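Long-range contacts in pectate lyase (PDB 1GXM), which cleaves polygalacturonate by anti-beta-elimination, the chain here being the catalytic module, of polysaccharide lyase family 10, cut from a longer modular protein: residues R12-A21 against A224-T232; I71-V81 against N133-V143. All coordinates share one frame; numbering follows the deposited sequence. Where two conformers were deposited one is given.

Interaction 1: R12-A21 against A224-T232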
ATOM      1  N   ARG A  12      15.329  17.983  -5.235  1.00 26.15           N
ATOM      2  CA  ARG A  12      14.337  17.571  -4.260  1.00 24.17           C
ATOM      3  C   ARG A  12      13.974  16.074  -4.440  1.00 22.79           C
ATOM      4  O   ARG A  12      12.909  15.663  -4.019  1.00 22.94           O
ATOM      5  CB  ARG A  12      13.090  18.464  -4.370  1.00 24.20           C
ATOM      6  CG  ARG A  12      13.327  19.971  -4.209  1.00 23.97           C
ATOM      7  CD  ARG A  12      13.901  20.421  -2.878  1.00 24.51           C
ATOM      8  NE  ARG A  12      13.084  20.127  -1.695  1.00 24.04           N
ATOM      9  CZ  ARG A  12      13.559  19.817  -0.480  0.50 23.95           C
ATOM     10  NH1 ARG A  12      14.864  19.809  -0.216  0.50 23.88           N
ATOM     11  NH2 ARG A  12      12.712  19.527   0.498  0.50 24.20           N
ATOM     12  N   MET A  13      14.848  15.267  -5.049  1.00 20.51           N
ATOM     13  CA  MET A  13      14.553  13.843  -5.301  1.00 20.00           C
ATOM     14  C   MET A  13      15.417  12.921  -4.453  1.00 19.19           C
ATOM     15  O   MET A  13      16.636  12.982  -4.493  1.00 20.08           O
ATOM     16  CB  MET A  13      14.746  13.467  -6.770  1.00 20.39           C
ATOM     17  CG  MET A  13      13.800  14.174  -7.715  1.00 20.39           C
ATOM     18  SD  MET A  13      12.095  13.827  -7.410  1.00 22.59           S
ATOM     19  CE  MET A  13      11.925  12.247  -8.105  1.00 23.88           C
ATOM     20  N   LEU A  14      14.770  12.038  -3.708  1.00 17.39           N
ATOM     21  CA  LEU A  14      15.471  11.067  -2.882  1.00 17.16           C
ATOM     22  C   LEU A  14      15.826   9.852  -3.700  1.00 17.10           C
ATOM     23  O   LEU A  14      15.154   9.525  -4.681  1.00 17.97           O
ATOM     24  CB  LEU A  14      14.569  10.628  -1.727  1.00 16.97           C
ATOM     25  CG  LEU A  14      14.139  11.752  -0.799  1.00 16.32           C
ATOM     26  CD1 LEU A  14      13.092  11.245   0.179  1.00 16.73           C
ATOM     27  CD2 LEU A  14      15.350  12.323  -0.073  1.00 16.79           C
ATOM     28  N   THR A  15      16.872   9.154  -3.276  1.00 17.47           N
ATOM     29  CA  THR A  15      17.220   7.890  -3.897  1.00 18.17           C
ATOM     30  C   THR A  15      16.076   6.889  -3.790  1.00 17.67           C
ATOM     31  O   THR A  15      15.328   6.880  -2.816  1.00 16.67           O
ATOM     32  CB  THR A  15      18.501   7.308  -3.275  1.00 18.75           C
ATOM     33  OG1 THR A  15      18.900   6.144  -4.005  1.00 20.64           O
ATOM     34  CG2 THR A  15      18.270   6.814  -1.843  1.00 19.41           C
ATOM     35  N   LEU A  16      15.950   6.058  -4.808  1.00 17.73           N
ATOM     36  CA  LEU A  16      15.018   4.949  -4.777  1.00 18.29           C
ATOM     37  C   LEU A  16      15.686   3.693  -4.226  1.00 19.15           C
ATOM     38  O   LEU A  16      15.019   2.690  -3.988  1.00 18.81           O
ATOM     39  CB  LEU A  16      14.461   4.687  -6.172  1.00 18.19           C
ATOM     40  CG  LEU A  16      13.573   5.796  -6.743  1.00 18.89           C
ATOM     41  CD1 LEU A  16      13.285   5.512  -8.220  1.00 19.75           C
ATOM     42  CD2 LEU A  16      12.270   5.968  -5.953  1.00 19.31           C
ATOM     43  N   ASP A  17      17.000   3.753  -4.030  1.00 20.31           N
ATOM     44  CA  ASP A  17      17.738   2.636  -3.454  1.00 21.14           C
ATOM     45  C   ASP A  17      17.371   2.449  -1.985  1.00 20.14           C
ATOM     46  O   ASP A  17      17.672   3.296  -1.153  1.00 20.88           O
ATOM     47  CB  ASP A  17      19.247   2.865  -3.573  1.00 22.18           C
ATOM     48  CG  ASP A  17      20.059   1.653  -3.127  1.00 25.92           C
ATOM     49  OD1 ASP A  17      19.679   0.531  -3.498  1.00 30.24           O
ATOM     50  OD2 ASP A  17      21.088   1.722  -2.410  1.00 31.27           O
ATOM     51  N   GLY A  18      16.740   1.320  -1.684  1.00 18.80           N
ATOM     52  CA  GLY A  18      16.230   1.022  -0.356  1.00 18.20           C
ATOM     53  C   GLY A  18      14.782   1.431  -0.109  1.00 16.47           C
ATOM     54  O   GLY A  18      14.248   1.223   0.962  1.00 16.20           O
ATOM     55  N   ASN A  19      14.146   2.038  -1.098  1.00 14.96           N
ATOM     56  CA  ASN A  19      12.776   2.485  -0.917  1.00 13.72           C
ATOM     57  C   ASN A  19      11.851   1.278  -0.989  1.00 13.29           C
ATOM     58  O   ASN A  19      11.852   0.564  -1.985  1.00 13.22           O
ATOM     59  CB  ASN A  19      12.410   3.509  -1.976  1.00 12.99           C
ATOM     60  CG  ASN A  19      10.985   3.998  -1.835  1.00 12.49           C
ATOM     61  OD1 ASN A  19      10.044   3.217  -1.899  1.00 13.44           O
ATOM     62  ND2 ASN A  19      10.821   5.302  -1.662  1.00 11.21           N
ATOM     63  N   PRO A  20      11.096   1.007   0.067  1.00 13.61           N
ATOM     64  CA  PRO A  20      10.264  -0.201   0.102  1.00 14.05           C
ATOM     65  C   PRO A  20       9.298  -0.353  -1.069  1.00 13.45           C
ATOM     66  O   PRO A  20       9.043  -1.462  -1.543  1.00 13.77           O
ATOM     67  CB  PRO A  20       9.505  -0.062   1.423  1.00 15.04           C
ATOM     68  CG  PRO A  20      10.377   0.746   2.254  1.00 15.02           C
ATOM     69  CD  PRO A  20      11.048   1.720   1.356  1.00 14.27           C
ATOM     70  N   ALA A  21       8.708   0.754  -1.502  1.00 12.26           N
ATOM     71  CA  ALA A  21       7.766   0.719  -2.614  1.00 12.19           C
ATOM     72  C   ALA A  21       8.471   0.398  -3.932  1.00 12.14           C
ATOM     73  O   ALA A  21       7.978  -0.374  -4.739  1.00 11.67           O
ATOM     74  CB  ALA A  21       7.036   2.037  -2.699  1.00 12.88           C
ATOM     75  N   ALA A 224       6.837   5.501   2.025  1.00  8.44           N
ATOM     76  CA  ALA A 224       7.735   5.077   0.969  1.00  9.24           C
ATOM     77  C   ALA A 224       7.283   5.695  -0.357  1.00  9.41           C
ATOM     78  O   ALA A 224       8.098   6.212  -1.118  1.00  9.96           O
ATOM     79  CB  ALA A 224       7.757   3.576   0.886  1.00  9.40           C
ATOM     80  N   PHE A 225       5.990   5.655  -0.647  1.00  9.32           N
ATOM     81  CA  PHE A 225       5.494   6.315  -1.846  1.00  9.42           C
ATOM     82  C   PHE A 225       5.806   7.810  -1.839  1.00  9.99           C
ATOM     83  O   PHE A 225       6.276   8.354  -2.831  1.00 10.28           O
ATOM     84  CB  PHE A 225       3.993   6.136  -2.038  1.00  9.74           C
ATOM     85  CG  PHE A 225       3.460   7.081  -3.044  1.00 10.51           C
ATOM     86  CD1 PHE A 225       3.788   6.941  -4.376  1.00 10.30           C
ATOM     87  CD2 PHE A 225       2.754   8.191  -2.638  1.00 11.42           C
ATOM     88  CE1 PHE A 225       3.380   7.896  -5.296  1.00 11.47           C
ATOM     89  CE2 PHE A 225       2.365   9.137  -3.543  1.00 10.84           C
ATOM     90  CZ  PHE A 225       2.661   8.971  -4.875  1.00 11.99           C
ATOM     91  N   LEU A 226       5.528   8.485  -0.740  1.00  9.69           N
ATOM     92  CA  LEU A 226       5.814   9.917  -0.673  1.00 10.16           C
ATOM     93  C   LEU A 226       7.265  10.212  -0.920  1.00 10.60           C
ATOM     94  O   LEU A 226       7.585  11.231  -1.525  1.00 10.79           O
ATOM     95  CB  LEU A 226       5.376  10.521   0.647  1.00  9.75           C
ATOM     96  CG  LEU A 226       3.875  10.658   0.839  1.00 10.71           C
ATOM     97  CD1 LEU A 226       3.651  11.170   2.265  1.00 12.25           C
ATOM     98  CD2 LEU A 226       3.208  11.569  -0.174  1.00 10.68           C
ATOM     99  N   MET A 227       8.140   9.323  -0.481  1.00 10.48           N
ATOM    100  CA  MET A 227       9.559   9.483  -0.647  1.00 10.97           C
ATOM    101  C   MET A 227      10.020   9.278  -2.095  1.00 11.81           C
ATOM    102  O   MET A 227      11.170   9.586  -2.393  1.00 12.84           O
ATOM    103  CB  MET A 227      10.300   8.565   0.319  1.00 10.89           C
ATOM    104  CG  MET A 227      10.173   9.051   1.734  1.00 11.35           C
ATOM    105  SD  MET A 227      10.771   7.923   2.968  1.00 14.31           S
ATOM    106  CE  MET A 227      12.475   8.408   3.132  1.00 16.01           C
ATOM    107  N   THR A 228       9.151   8.786  -2.975  1.00 11.44           N
ATOM    108  CA  THR A 228       9.473   8.715  -4.398  1.00 12.30           C
ATOM    109  C   THR A 228       9.161  10.047  -5.095  1.00 12.57           C
ATOM    110  O   THR A 228       9.557  10.242  -6.239  1.00 13.98           O
ATOM    111  CB  THR A 228       8.696   7.607  -5.152  1.00 12.55           C
ATOM    112  OG1 THR A 228       7.303   7.967  -5.244  1.00 13.11           O
ATOM    113  CG2 THR A 228       8.779   6.216  -4.464  1.00 13.39           C
ATOM    114  N   GLN A 229       8.407  10.917  -4.440  1.00 13.19           N
ATOM    115  CA  GLN A 229       7.922  12.148  -5.056  1.00 13.59           C
ATOM    116  C   GLN A 229       8.907  13.286  -4.908  1.00 14.87           C
ATOM    117  O   GLN A 229       9.770  13.264  -4.029  1.00 14.56           O
ATOM    118  CB  GLN A 229       6.578  12.537  -4.442  1.00 13.68           C
ATOM    119  CG  GLN A 229       5.514  11.516  -4.715  1.00 13.95           C
ATOM    120  CD  GLN A 229       5.354  11.313  -6.219  1.00 13.49           C
ATOM    121  OE1 GLN A 229       4.875  12.209  -6.906  1.00 14.82           O
ATOM    122  NE2 GLN A 229       5.804  10.177  -6.732  1.00 15.05           N
ATOM    123  N   PRO A 230       8.802  14.281  -5.796  1.00 15.86           N
ATOM    124  CA  PRO A 230       9.547  15.514  -5.575  1.00 16.44           C
ATOM    125  C   PRO A 230       9.258  16.015  -4.178  1.00 15.79           C
ATOM    126  O   PRO A 230       8.094  16.155  -3.803  1.00 16.59           O
ATOM    127  CB  PRO A 230       8.977  16.462  -6.635  1.00 16.20           C
ATOM    128  CG  PRO A 230       8.479  15.594  -7.717  1.00 17.30           C
ATOM    129  CD  PRO A 230       7.985  14.360  -7.019  1.00 16.71           C
ATOM    130  N   GLN A 231      10.319  16.236  -3.422  1.00 15.81           N
ATOM    131  CA  GLN A 231      10.203  16.604  -2.018  1.00 15.49           C
ATOM    132  C   GLN A 231       9.945  18.100  -1.860  1.00 15.45           C
ATOM    133  O   GLN A 231      10.812  18.858  -1.486  1.00 17.04           O
ATOM    134  CB  GLN A 231      11.433  16.169  -1.238  1.00 15.38           C
ATOM    135  CG  GLN A 231      11.634  14.667  -1.213  1.00 14.73           C
ATOM    136  CD  GLN A 231      10.526  13.947  -0.470  1.00 15.42           C
ATOM    137  OE1 GLN A 231      10.397  14.091   0.747  1.00 16.95           O
ATOM    138  NE2 GLN A 231       9.728  13.179  -1.198  1.00 14.93           N
ATOM    139  N   THR A 232       8.716  18.490  -2.100  1.00 15.29           N
ATOM    140  CA  THR A 232       8.297  19.853  -1.852  1.00 15.24           C
ATOM    141  C   THR A 232       8.398  20.110  -0.352  1.00 14.94           C
ATOM    142  O   THR A 232       8.507  19.173   0.455  1.00 14.36           O
ATOM    143  CB  THR A 232       6.842  20.083  -2.295  1.00 15.88           C
ATOM    144  OG1 THR A 232       5.953  19.324  -1.469  1.00 16.64           O
ATOM    145  CG2 THR A 232       6.560  19.580  -3.709  1.00 16.97           C
TER
HETATM  146  O   HOH W   1      12.020  11.629  -4.017  1.00 15.14           O
HETATM  147  O   HOH W   2      12.834   9.672  -5.864  1.00 25.99           O
HETATM  148  O   HOH W   3      12.770   7.305  -2.227  1.00 15.34           O
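The side-chain amide of N19 reaches across to the last turn of helix 219-226 and donates from ND2 to A224 O at 2.9 Å, nearly straight (169°) and within the plane of its own amide. OD1 of the same group turns back to cap helix 20-28, weakly to A21 N and also to A22 N, so both ends of the amide are used and its flip is fixed. CG stands anti to the backbone N (chi1 180°), which carries the amide over the A224 methyl. That methyl packs on P20 CD at 3.8 Å and on A21 CB: this is the dense, buried end. L14 follows, its CD1 3.9 Å from M227 CB, the side chain as a whole crossing that of Q231 at about a right angle. The contact joins the segment before helix 20-28 to the connection between helices 219-226 and 233-246, in what is probably the (alpha/alpha) toroid part of the module, as its family suggests. Midway the packing gives way to water: one molecule accepts from N19 ND2 and donates to T15 O and M227 O, and another accepts from L14 N. At the exposed end one backbone bond, Q231 N to R12 O at 2.7 Å, is joined by looser side-chain contacts: M13 SD rests on P230 CA, and the guanidinium of R12, modelled in two conformers, lays one face over Q231 CB. R12 NE and NH2 make only weak bonds to Q231 O; NH2 also forms a salt bridge with E236.

Interaction 2: I71-V81 against N133-V143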
ATOM      1  N   ILE A  71      -7.223  -3.857  -6.133  1.00  9.47           N
ATOM      2  CA  ILE A  71      -5.835  -3.671  -5.730  1.00  9.90           C
ATOM      3  C   ILE A  71      -5.556  -4.322  -4.375  1.00  9.93           C
ATOM      4  O   ILE A  71      -4.515  -4.090  -3.768  1.00 11.99           O
ATOM      5  CB  ILE A  71      -5.456  -2.186  -5.723  1.00 10.01           C
ATOM      6  CG1 ILE A  71      -6.375  -1.379  -4.834  1.00 10.65           C
ATOM      7  CG2 ILE A  71      -5.494  -1.645  -7.139  1.00 10.76           C
ATOM      8  CD1 ILE A  71      -5.850   0.014  -4.528  1.00 11.80           C
ATOM      9  N   ASP A  72      -6.465  -5.163  -3.920  1.00 10.61           N
ATOM     10  CA  ASP A  72      -6.221  -5.924  -2.709  1.00 10.92           C
ATOM     11  C   ASP A  72      -5.284  -7.086  -2.989  1.00 11.95           C
ATOM     12  O   ASP A  72      -5.254  -7.635  -4.083  1.00 11.59           O
ATOM     13  CB  ASP A  72      -7.514  -6.421  -2.130  1.00 12.89           C
ATOM     14  CG  ASP A  72      -7.350  -6.977  -0.736  1.00 13.88           C
ATOM     15  OD1 ASP A  72      -6.433  -6.550   0.013  1.00 16.50           O
ATOM     16  OD2 ASP A  72      -8.101  -7.866  -0.361  1.00 19.06           O
ATOM     17  N   ASN A  73      -4.518  -7.462  -1.974  1.00 13.06           N
ATOM     18  CA  ASN A  73      -3.628  -8.623  -2.083  1.00 14.31           C
ATOM     19  C   ASN A  73      -2.728  -8.565  -3.321  1.00 13.51           C
ATOM     20  O   ASN A  73      -2.504  -9.584  -3.979  1.00 14.33           O
ATOM     21  CB  ASN A  73      -4.419  -9.930  -2.021  1.00 15.13           C
ATOM     22  CG  ASN A  73      -3.553 -11.124  -1.609  1.00 19.30           C
ATOM     23  OD1 ASN A  73      -2.495 -10.952  -0.994  1.00 23.29           O
ATOM     24  ND2 ASN A  73      -4.009 -12.335  -1.939  1.00 21.81           N
ATOM     25  N   GLY A  74      -2.244  -7.365  -3.629  1.00 12.49           N
ATOM     26  CA  GLY A  74      -1.318  -7.129  -4.728  1.00 12.61           C
ATOM     27  C   GLY A  74      -1.940  -7.214  -6.100  1.00 12.23           C
ATOM     28  O   GLY A  74      -1.247  -7.096  -7.101  1.00 12.66           O
ATOM     29  N   ALA A  75      -3.241  -7.432  -6.174  1.00 11.00           N
ATOM     30  CA  ALA A  75      -3.884  -7.598  -7.462  1.00 10.82           C
ATOM     31  C   ALA A  75      -3.790  -6.320  -8.285  1.00 10.67           C
ATOM     32  O   ALA A  75      -3.725  -5.215  -7.750  1.00 10.64           O
ATOM     33  CB  ALA A  75      -5.307  -8.012  -7.304  1.00 10.78           C
ATOM     34  N   THR A  76      -3.787  -6.534  -9.599  1.00 10.89           N
ATOM     35  CA  THR A  76      -3.730  -5.523 -10.637  1.00 11.09           C
ATOM     36  C   THR A  76      -2.350  -4.896 -10.704  1.00 11.09           C
ATOM     37  O   THR A  76      -1.686  -4.939 -11.744  1.00 11.47           O
ATOM     38  CB  THR A  76      -4.824  -4.463 -10.490  1.00 10.62           C
ATOM     39  OG1 THR A  76      -6.101  -5.109 -10.575  1.00 10.47           O
ATOM     40  CG2 THR A  76      -4.797  -3.505 -11.691  1.00 11.12           C
ATOM     41  N   ILE A  77      -1.902  -4.339  -9.593  1.00 11.23           N
ATOM     42  CA  ILE A  77      -0.627  -3.651  -9.559  1.00 11.77           C
ATOM     43  C   ILE A  77       0.531  -4.605  -9.823  1.00 11.88           C
ATOM     44  O   ILE A  77       1.476  -4.243 -10.524  1.00 13.23           O
ATOM     45  CB  ILE A  77      -0.452  -2.831  -8.254  1.00 12.29           C
ATOM     46  CG1 ILE A  77      -0.567  -3.698  -6.998  1.00 12.22           C
ATOM     47  CG2 ILE A  77      -1.467  -1.701  -8.256  1.00 13.44           C
ATOM     48  CD1 ILE A  77      -0.236  -2.962  -5.693  1.00 13.98           C
ATOM     49  N   THR A  78       0.450  -5.825  -9.325  1.00 11.48           N
ATOM     50  CA  THR A  78       1.522  -6.782  -9.543  1.00 11.86           C
ATOM     51  C   THR A  78       1.470  -7.285 -10.974  1.00 12.45           C
ATOM     52  O   THR A  78       2.474  -7.292 -11.667  1.00 12.98           O
ATOM     53  CB  THR A  78       1.404  -7.945  -8.587  1.00 12.01           C
ATOM     54  OG1 THR A  78       1.356  -7.469  -7.237  1.00 12.70           O
ATOM     55  CG2 THR A  78       2.647  -8.808  -8.665  1.00 12.80           C
ATOM     56  N   GLU A  79       0.295  -7.713 -11.410  1.00 12.28           N
ATOM     57  CA  GLU A  79       0.124  -8.228 -12.767  1.00 12.63           C
ATOM     58  C   GLU A  79       0.579  -7.226 -13.811  1.00 13.04           C
ATOM     59  O   GLU A  79       1.236  -7.589 -14.795  1.00 12.92           O
ATOM     60  CB  GLU A  79      -1.340  -8.611 -13.039  1.00 12.51           C
ATOM     61  CG  GLU A  79      -1.814  -9.856 -12.317  1.00 13.12           C
ATOM     62  CD  GLU A  79      -2.358  -9.612 -10.937  1.00 13.57           C
ATOM     63  OE1 GLU A  79      -2.090  -8.549 -10.352  1.00 13.08           O
ATOM     64  OE2 GLU A  79      -3.053 -10.503 -10.424  1.00 14.71           O
ATOM     65  N   MET A  80       0.264  -5.959 -13.620  1.00 12.98           N
ATOM     66  CA  MET A  80       0.579  -4.974 -14.657  1.00 13.65           C
ATOM     67  C   MET A  80       2.079  -4.707 -14.727  1.00 13.37           C
ATOM     68  O   MET A  80       2.609  -4.484 -15.821  1.00 14.16           O
ATOM     69  CB  MET A  80      -0.248  -3.702 -14.536  1.00 14.40           C
ATOM     70  CG  MET A  80       0.356  -2.665 -13.676  0.50 13.39           C
ATOM     71  SD  MET A  80      -0.892  -1.629 -13.074  0.50 10.81           S
ATOM     72  CE  MET A  80      -0.852  -0.302 -14.261  0.50 12.18           C
ATOM     73  N   VAL A  81       2.765  -4.740 -13.587  1.00 12.82           N
ATOM     74  CA  VAL A  81       4.197  -4.503 -13.577  1.00 12.89           C
ATOM     75  C   VAL A  81       4.865  -5.695 -14.255  1.00 12.71           C
ATOM     76  O   VAL A  81       5.742  -5.549 -15.105  1.00 13.50           O
ATOM     77  CB  VAL A  81       4.721  -4.301 -12.146  1.00 12.83           C
ATOM     78  CG1 VAL A  81       6.241  -4.324 -12.108  1.00 13.61           C
ATOM     79  CG2 VAL A  81       4.197  -2.984 -11.580  1.00 13.24           C
ATOM     80  N   ASN A 133      -4.729  -0.236   2.858  1.00  9.34           N
ATOM     81  CA  ASN A 133      -4.618  -1.629   3.214  1.00  9.88           C
ATOM     82  C   ASN A 133      -3.873  -2.427   2.183  1.00 10.36           C
ATOM     83  O   ASN A 133      -4.099  -2.288   0.992  1.00 10.11           O
ATOM     84  CB  ASN A 133      -6.017  -2.218   3.367  1.00 10.65           C
ATOM     85  CG  ASN A 133      -6.006  -3.528   4.077  1.00 13.48           C
ATOM     86  OD1 ASN A 133      -5.732  -3.584   5.271  1.00 17.73           O
ATOM     87  ND2 ASN A 133      -6.313  -4.595   3.371  1.00 14.87           N
ATOM     88  N   ASP A 134      -2.990  -3.293   2.669  1.00 10.63           N
ATOM     89  CA  ASP A 134      -2.164  -4.149   1.822  1.00 11.31           C
ATOM     90  C   ASP A 134      -1.368  -3.361   0.798  1.00 10.24           C
ATOM     91  O   ASP A 134      -1.123  -3.807  -0.312  1.00 10.66           O
ATOM     92  CB  ASP A 134      -3.024  -5.187   1.112  1.00 12.28           C
ATOM     93  CG  ASP A 134      -2.280  -6.503   0.966  0.50 15.11           C
ATOM     94  OD1 ASP A 134      -2.798  -7.401   0.290  0.50 14.64           O
ATOM     95  OD2 ASP A 134      -1.164  -6.717   1.492  0.50 15.24           O
ATOM     96  N   ASN A 135      -0.952  -2.172   1.190  1.00  9.31           N
ATOM     97  CA  ASN A 135      -0.187  -1.267   0.350  1.00  8.98           C
ATOM     98  C   ASN A 135      -0.882  -0.908  -0.956  1.00  9.23           C
ATOM     99  O   ASN A 135      -0.235  -0.486  -1.893  1.00 10.36           O
ATOM    100  CB  ASN A 135       1.205  -1.849   0.076  1.00  9.77           C
ATOM    101  CG  ASN A 135       2.026  -1.942   1.305  1.00 10.51           C
ATOM    102  OD1 ASN A 135       2.057  -1.006   2.116  1.00 10.85           O
ATOM    103  ND2 ASN A 135       2.712  -3.066   1.469  1.00 12.82           N
ATOM    104  N   GLY A 136      -2.201  -1.019  -0.998  1.00  9.36           N
ATOM    105  CA  GLY A 136      -2.902  -0.883  -2.259  1.00  8.85           C
ATOM    106  C   GLY A 136      -2.731   0.483  -2.903  1.00  9.45           C
ATOM    107  O   GLY A 136      -2.175   0.625  -3.983  1.00  9.61           O
ATOM    108  N   MET A 137      -3.225   1.514  -2.238  1.00  8.81           N
ATOM    109  CA  MET A 137      -3.164   2.827  -2.833  1.00  9.13           C
ATOM    110  C   MET A 137      -1.723   3.284  -3.028  1.00  8.61           C
ATOM    111  O   MET A 137      -1.381   3.841  -4.062  1.00  9.41           O
ATOM    112  CB  MET A 137      -3.946   3.837  -2.015  1.00 10.02           C
ATOM    113  CG  MET A 137      -3.935   5.218  -2.604  1.00 10.72           C
ATOM    114  SD  MET A 137      -5.206   6.256  -1.886  1.00 10.81           S
ATOM    115  CE  MET A 137      -4.716   7.800  -2.570  1.00 11.55           C
ATOM    116  N   ALA A 138      -0.882   3.095  -2.025  1.00  8.52           N
ATOM    117  CA  ALA A 138       0.474   3.585  -2.116  1.00  8.60           C
ATOM    118  C   ALA A 138       1.224   2.906  -3.244  1.00  8.74           C
ATOM    119  O   ALA A 138       1.961   3.555  -3.976  1.00  9.69           O
ATOM    120  CB  ALA A 138       1.216   3.394  -0.810  1.00  9.89           C
ATOM    121  N   TYR A 139       1.059   1.602  -3.408  1.00  9.20           N
ATOM    122  CA  TYR A 139       1.848   0.901  -4.409  1.00  9.45           C
ATOM    123  C   TYR A 139       1.224   1.095  -5.780  1.00  9.71           C
ATOM    124  O   TYR A 139       1.943   1.129  -6.755  1.00  9.95           O
ATOM    125  CB  TYR A 139       2.054  -0.573  -4.059  1.00  9.41           C
ATOM    126  CG  TYR A 139       3.043  -0.817  -2.932  1.00 11.09           C
ATOM    127  CD1 TYR A 139       3.598   0.223  -2.174  1.00 12.94           C
ATOM    128  CD2 TYR A 139       3.379  -2.112  -2.597  1.00 11.81           C
ATOM    129  CE1 TYR A 139       4.485  -0.043  -1.126  1.00 13.10           C
ATOM    130  CE2 TYR A 139       4.249  -2.379  -1.571  1.00 12.55           C
ATOM    131  CZ  TYR A 139       4.799  -1.335  -0.835  1.00 13.01           C
ATOM    132  OH  TYR A 139       5.671  -1.603   0.196  1.00 16.25           O
ATOM    133  N   ALA A 140      -0.091   1.271  -5.856  1.00  9.04           N
ATOM    134  CA  ALA A 140      -0.728   1.645  -7.127  1.00  8.99           C
ATOM    135  C   ALA A 140      -0.197   2.987  -7.614  1.00  9.46           C
ATOM    136  O   ALA A 140       0.094   3.162  -8.789  1.00  9.78           O
ATOM    137  CB  ALA A 140      -2.207   1.698  -6.996  1.00  9.38           C
ATOM    138  N   LEU A 141      -0.091   3.944  -6.708  1.00  9.15           N
ATOM    139  CA  LEU A 141       0.455   5.241  -7.070  1.00  9.69           C
ATOM    140  C   LEU A 141       1.902   5.124  -7.474  1.00  9.81           C
ATOM    141  O   LEU A 141       2.365   5.853  -8.333  1.00 11.06           O
ATOM    142  CB  LEU A 141       0.292   6.265  -5.949  1.00  9.88           C
ATOM    143  CG  LEU A 141      -1.145   6.630  -5.636  1.00 10.36           C
ATOM    144  CD1 LEU A 141      -1.193   7.513  -4.435  1.00 10.39           C
ATOM    145  CD2 LEU A 141      -1.800   7.319  -6.818  1.00 11.25           C
ATOM    146  N   THR A 142       2.640   4.231  -6.832  1.00  9.87           N
ATOM    147  CA  THR A 142       4.035   3.998  -7.174  1.00 10.03           C
ATOM    148  C   THR A 142       4.136   3.479  -8.604  1.00 10.41           C
ATOM    149  O   THR A 142       4.971   3.932  -9.386  1.00 10.88           O
ATOM    150  CB  THR A 142       4.668   3.010  -6.199  1.00 10.20           C
ATOM    151  OG1 THR A 142       4.667   3.581  -4.881  1.00  9.87           O
ATOM    152  CG2 THR A 142       6.153   2.756  -6.515  1.00 11.28           C
ATOM    153  N   VAL A 143       3.277   2.537  -8.960  1.00 10.17           N
ATOM    154  CA  VAL A 143       3.263   2.016 -10.329  1.00 10.52           C
ATOM    155  C   VAL A 143       3.000   3.163 -11.301  1.00 10.78           C
ATOM    156  O   VAL A 143       3.707   3.321 -12.311  1.00 11.37           O
ATOM    157  CB  VAL A 143       2.211   0.920 -10.512  1.00 10.79           C
ATOM    158  CG1 VAL A 143       2.103   0.548 -11.975  1.00 11.42           C
ATOM    159  CG2 VAL A 143       2.553  -0.299  -9.685  1.00 11.44           C
TER
HETATM  160  O   HOH W   4      -2.165  -4.739  -2.642  1.00 15.09           O
HETATM  161  O   HOH W   5      -5.626  -2.881  -1.191  1.00 26.26           O
HETATM  162  O   HOH W   6      -6.629  -4.013   0.323  1.00 17.69           O
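I77 lies over the start of helix 136-148, its CG2 methyl 3.6 Å from A140 CA and its CD1 methyl against Y139 CB. CG1 sits between the backbone N and the carbonyl carbon (chi1 58°), and this rotamer sends the two branches to successive residues of the facing helix. One turn further on, V143 spreads its two methyls over M80 and V81, CG2 meeting V81 CG2 at 3.7 Å and CG1 meeting M80 CE at 3.8 Å. The short helical segments run nearly parallel, 19° apart with axes 10.4 Å from each other, as neighbouring helices pack in the (alpha/alpha) toroid expected of this six-hairpin family. At the N-terminal end I71 CD1 sits 3.5 Å from G136 C, the methyl lying directly on the backbone. The Y139 ring swings away from this interface, with N135 CB over one face and W24 of helix 20-28 stacked on it. Beyond the apolar row the contact turns polar. D134 comes close to D72 and N73 here, but its side chain was modelled in two places and the position of the carboxylate is doubtful. N73 ND2 is hydrogen-bonded to N53 OD1, and D72 OD2 forms a salt bridge with K52. Water links the backbones, one molecule donating to I71 O and D134 O and accepting from G74 N at 2.8 Å; another joins D72 OD1 to N133 ND2. The chemistry thus divides along the contact: aliphatic packing holds the two helices together in the buried part, while at the polar end ordered water bridges the loops that lead into them.

Overall arrangement
Interactions 1 and 2 lie about 17 Å apart between centres and meet on helix 136-148. A21, from 12-21, sets its CB 3.6 Å from Y139 CE1 and equally close to T142 OG1, while F225, from 224-232, places CD1 3.5 Å from T142 OG1 and CE1 3.6 Å from L141 CB. Y139 thus serves both, its ring meeting A21 and its CB meeting I77, while T142 and L141 face interaction 1 and A140 and V143 interaction 2. W24 of helix 20-28 also touches V143 and T78. Interaction 1 is peripheral, its centre about 15 Å from the chain centre; interaction 2 is more central, about 7 Å from it, with a glycerol, probably from crystallisation, bound by E79.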